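Local coordinates for protein SusD homolog (Bacteroides thetaiotaomicron VPI-5482, PDB 3IV0) that is of unknown function but, as an outer-membrane member of the SusD family, probably binds glycans at the cell surface for uptake, at residues 285-290 against 298-303. Sequence-based numbering, arbitrary orientation.
Sequences SDNVSY and PLFCYS. With EDO (1,2-ethanediol), chain F.
The carbonyl oxygen of N287 receives two weak hydrogen bonds from consecutive amides, L299 N at 3.1 Å and F300 N at 3.3 Å, the second the straighter (153° against 124° at the hydrogen). A water strengthens the join: it donates to D286 O and S289 O and accepts from L299 N, so it satisfies backbone groups that do not meet directly. An asparagine suits this place because its amide has both a donor and an acceptor: ND2 binds N281 O, while OD1 takes a weak bond from O2 of an ethanediol that probably came from the crystallisation liquor. L299 lies alongside, its CD2 3.5 Å from N287 OD1; CG lies anti to the backbone N (chi1 -180°), and chi2 then turns CD2 to the asparagine.

The F300 ring holds N287 O over one face, near the rim, and takes V288 CG1 obliquely at CE1, 3.5 Å off, while CE2 meets N287 CB. Were F300 cut back to an alanine, V288 CG1 and N287 CB would probably lose the ring they pack on, opening a gap toward I55 and M50. Farther out, P298, which has no amide hydrogen to satisfy, sets its CD 3.7 Å from Y290 CD1.

Polar grip here is thus modest, a shared carbonyl and one water, and apolar contacts supplement it in joining segment 285-290 to strand 300-302, which pairs antiparallel with 55-57.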
ATOM      1  N   SER A 285      -2.768   1.560 -13.169  1.00 10.57           N
ATOM      2  CA  SER A 285      -2.450   2.127 -14.472  1.00 11.50           C
ATOM      3  C   SER A 285      -3.356   1.547 -15.586  1.00 13.37           C
ATOM      4  O   SER A 285      -3.812   2.290 -16.481  1.00 13.23           O
ATOM      5  CB  SER A 285      -0.975   1.905 -14.788  1.00 11.89           C
ATOM      6  OG  SER A 285      -0.592   2.639 -15.950  1.00 12.31           O
ATOM      7  N   ASP A 286      -3.594   0.232 -15.563  1.00 11.40           N
ATOM      8  CA  ASP A 286      -4.389  -0.417 -16.605  1.00 13.24           C
ATOM      9  C   ASP A 286      -5.856  -0.109 -16.498  1.00 15.11           C
ATOM     10  O   ASP A 286      -6.616  -0.404 -17.422  1.00 14.95           O
ATOM     11  CB  ASP A 286      -4.116  -1.917 -16.672  1.00 13.60           C
ATOM     12  CG  ASP A 286      -2.776  -2.241 -17.324  1.00 14.29           C
ATOM     13  OD1 ASP A 286      -2.267  -1.439 -18.134  1.00 13.44           O
ATOM     14  OD2 ASP A 286      -2.247  -3.357 -17.089  1.00 16.01           O
ATOM     15  N   ASN A 287      -6.268   0.491 -15.380  1.00 12.83           N
ATOM     16  CA  ASN A 287      -7.642   0.883 -15.215  1.00 13.49           C
ATOM     17  C   ASN A 287      -7.891   2.341 -15.604  1.00 13.98           C
ATOM     18  O   ASN A 287      -9.060   2.731 -15.775  1.00 13.43           O
ATOM     19  CB  ASN A 287      -8.087   0.630 -13.762  1.00 11.60           C
ATOM     20  CG  ASN A 287      -8.167  -0.848 -13.421  1.00 13.29           C
ATOM     21  OD1 ASN A 287      -8.505  -1.693 -14.257  1.00 13.75           O
ATOM     22  ND2 ASN A 287      -7.872  -1.171 -12.169  1.00 12.93           N
ATOM     23  N   VAL A 288      -6.827   3.138 -15.717  1.00 12.39           N
ATOM     24  CA  VAL A 288      -6.959   4.570 -15.989  1.00 12.59           C
ATOM     25  C   VAL A 288      -6.251   4.969 -17.277  1.00 12.96           C
ATOM     26  O   VAL A 288      -6.048   6.154 -17.518  1.00 14.25           O
ATOM     27  CB  VAL A 288      -6.442   5.446 -14.825  1.00 13.22           C
ATOM     28  CG1 VAL A 288      -7.308   5.182 -13.600  1.00 15.30           C
ATOM     29  CG2 VAL A 288      -4.995   5.166 -14.551  1.00 13.60           C
ATOM     30  N   SER A 289      -5.931   4.014 -18.126  1.00 13.66           N
ATOM     31  CA  SER A 289      -5.253   4.268 -19.407  1.00 13.38           C
ATOM     32  C   SER A 289      -6.067   3.740 -20.559  1.00 14.20           C
ATOM     33  O   SER A 289      -6.810   2.771 -20.404  1.00 14.14           O
ATOM     34  CB  SER A 289      -3.889   3.566 -19.432  1.00 14.02           C
ATOM     35  OG  SER A 289      -3.044   4.047 -18.391  1.00 14.31           O
ATOM     36  N   TYR A 290      -5.917   4.360 -21.731  1.00 15.35           N
ATOM     37  CA  TYR A 290      -6.559   3.837 -22.937  1.00 15.58           C
ATOM     38  C   TYR A 290      -5.687   3.906 -24.186  1.00 15.50           C
ATOM     39  O   TYR A 290      -5.719   2.989 -24.989  1.00 16.50           O
ATOM     40  CB  TYR A 290      -7.919   4.533 -23.196  1.00 19.49           C
ATOM     41  CG  TYR A 290      -7.832   5.977 -23.655  1.00 20.24           C
ATOM     42  CD1 TYR A 290      -7.768   7.025 -22.749  1.00 20.58           C
ATOM     43  CD2 TYR A 290      -7.817   6.293 -25.012  1.00 20.91           C
ATOM     44  CE1 TYR A 290      -7.669   8.330 -23.167  1.00 25.47           C
ATOM     45  CE2 TYR A 290      -7.711   7.603 -25.434  1.00 22.09           C
ATOM     46  CZ  TYR A 290      -7.643   8.612 -24.515  1.00 24.57           C
ATOM     47  OH  TYR A 290      -7.543   9.927 -24.919  1.00 26.73           O
ATOM     48  N   PRO A 298     -10.731   4.345 -20.913  1.00 13.90           N
ATOM     49  CA  PRO A 298     -10.318   3.520 -19.763  1.00 14.10           C
ATOM     50  C   PRO A 298     -11.477   2.949 -18.993  1.00 15.23           C
ATOM     51  O   PRO A 298     -12.627   3.194 -19.298  1.00 15.50           O
ATOM     52  CB  PRO A 298      -9.569   4.503 -18.869  1.00 15.90           C
ATOM     53  CG  PRO A 298      -9.428   5.763 -19.617  1.00 20.64           C
ATOM     54  CD  PRO A 298     -10.539   5.775 -20.651  1.00 16.34           C
ATOM     55  N   LEU A 299     -11.177   2.210 -17.928  1.00 13.88           N
ATOM     56  CA  LEU A 299     -12.224   1.722 -17.049  1.00 13.67           C
ATOM     57  C   LEU A 299     -12.954   2.848 -16.315  1.00 13.07           C
ATOM     58  O   LEU A 299     -14.177   2.838 -16.188  1.00 14.17           O
ATOM     59  CB  LEU A 299     -11.608   0.749 -16.019  1.00 14.49           C
ATOM     60  CG  LEU A 299     -12.585   0.142 -15.029  1.00 15.13           C
ATOM     61  CD1 LEU A 299     -13.422  -0.900 -15.722  1.00 17.49           C
ATOM     62  CD2 LEU A 299     -11.827  -0.519 -13.853  1.00 15.10           C
ATOM     63  N   PHE A 300     -12.201   3.813 -15.788  1.00 13.72           N
ATOM     64  CA  PHE A 300     -12.785   4.909 -15.028  1.00 13.21           C
ATOM     65  C   PHE A 300     -11.934   6.158 -15.095  1.00 12.84           C
ATOM     66  O   PHE A 300     -10.794   6.132 -15.523  1.00 12.82           O
ATOM     67  CB  PHE A 300     -13.062   4.529 -13.551  1.00 13.64           C
ATOM     68  CG  PHE A 300     -11.827   4.219 -12.722  1.00 12.20           C
ATOM     69  CD1 PHE A 300     -11.051   5.240 -12.156  1.00 12.60           C
ATOM     70  CD2 PHE A 300     -11.469   2.922 -12.464  1.00 12.79           C
ATOM     71  CE1 PHE A 300      -9.944   4.960 -11.372  1.00 15.42           C
ATOM     72  CE2 PHE A 300     -10.347   2.632 -11.694  1.00 14.25           C
ATOM     73  CZ  PHE A 300      -9.598   3.641 -11.141  1.00 13.41           C
ATOM     74  N   CYS A 301     -12.531   7.252 -14.652  1.00 13.38           N
ATOM     75  CA  CYS A 301     -11.821   8.503 -14.517  1.00 14.06           C
ATOM     76  C   CYS A 301     -12.185   9.215 -13.224  1.00 13.00           C
ATOM     77  O   CYS A 301     -13.230   8.990 -12.639  1.00 15.52           O
ATOM     78  CB  CYS A 301     -12.093   9.430 -15.717  1.00 15.44           C
ATOM     79  SG  CYS A 301     -13.792  10.000 -15.913  1.00 19.42           S
ATOM     80  N   TYR A 302     -11.294  10.116 -12.830  1.00 14.24           N
ATOM     81  CA  TYR A 302     -11.471  10.963 -11.663  1.00 14.93           C
ATOM     82  C   TYR A 302     -12.234  12.225 -12.021  1.00 13.78           C
ATOM     83  O   TYR A 302     -12.028  12.790 -13.099  1.00 14.84           O
ATOM     84  CB  TYR A 302     -10.099  11.390 -11.125  1.00 15.99           C
ATOM     85  CG  TYR A 302      -9.419  10.291 -10.316  1.00 13.01           C
ATOM     86  CD1 TYR A 302      -8.738   9.284 -10.956  1.00 13.64           C
ATOM     87  CD2 TYR A 302      -9.548  10.243  -8.947  1.00 13.43           C
ATOM     88  CE1 TYR A 302      -8.128   8.272 -10.233  1.00 13.49           C
ATOM     89  CE2 TYR A 302      -8.934   9.210  -8.204  1.00 13.56           C
ATOM     90  CZ  TYR A 302      -8.236   8.253  -8.876  1.00 14.45           C
ATOM     91  OH  TYR A 302      -7.628   7.227  -8.187  1.00 14.95           O
ATOM     92  N   SER A 303     -13.072  12.667 -11.115  1.00 14.14           N
ATOM     93  CA  SER A 303     -13.736  13.969 -11.228  1.00 15.60           C
ATOM     94  C   SER A 303     -12.757  15.081 -11.568  1.00 15.97           C
ATOM     95  O   SER A 303     -11.741  15.260 -10.922  1.00 16.61           O
ATOM     96  CB  SER A 303     -14.417  14.270  -9.892  1.00 18.19           C
ATOM     97  OG  SER A 303     -14.709  15.628  -9.713  1.00 20.96           O
TER
HETATM   98  C1  EDO F   5      -7.359  -3.183 -17.884  1.00 29.46           C
HETATM   99  O1  EDO F   5      -7.686  -2.540 -19.086  1.00 32.44           O
HETATM  100  C2  EDO F   5      -8.453  -3.367 -16.836  1.00 29.16           C
HETATM  101  O2  EDO F   5      -9.477  -2.395 -16.947  1.00 31.40           O
HETATM  102  O   HOH W   1      -8.259   1.198 -18.698  1.00 17.34           O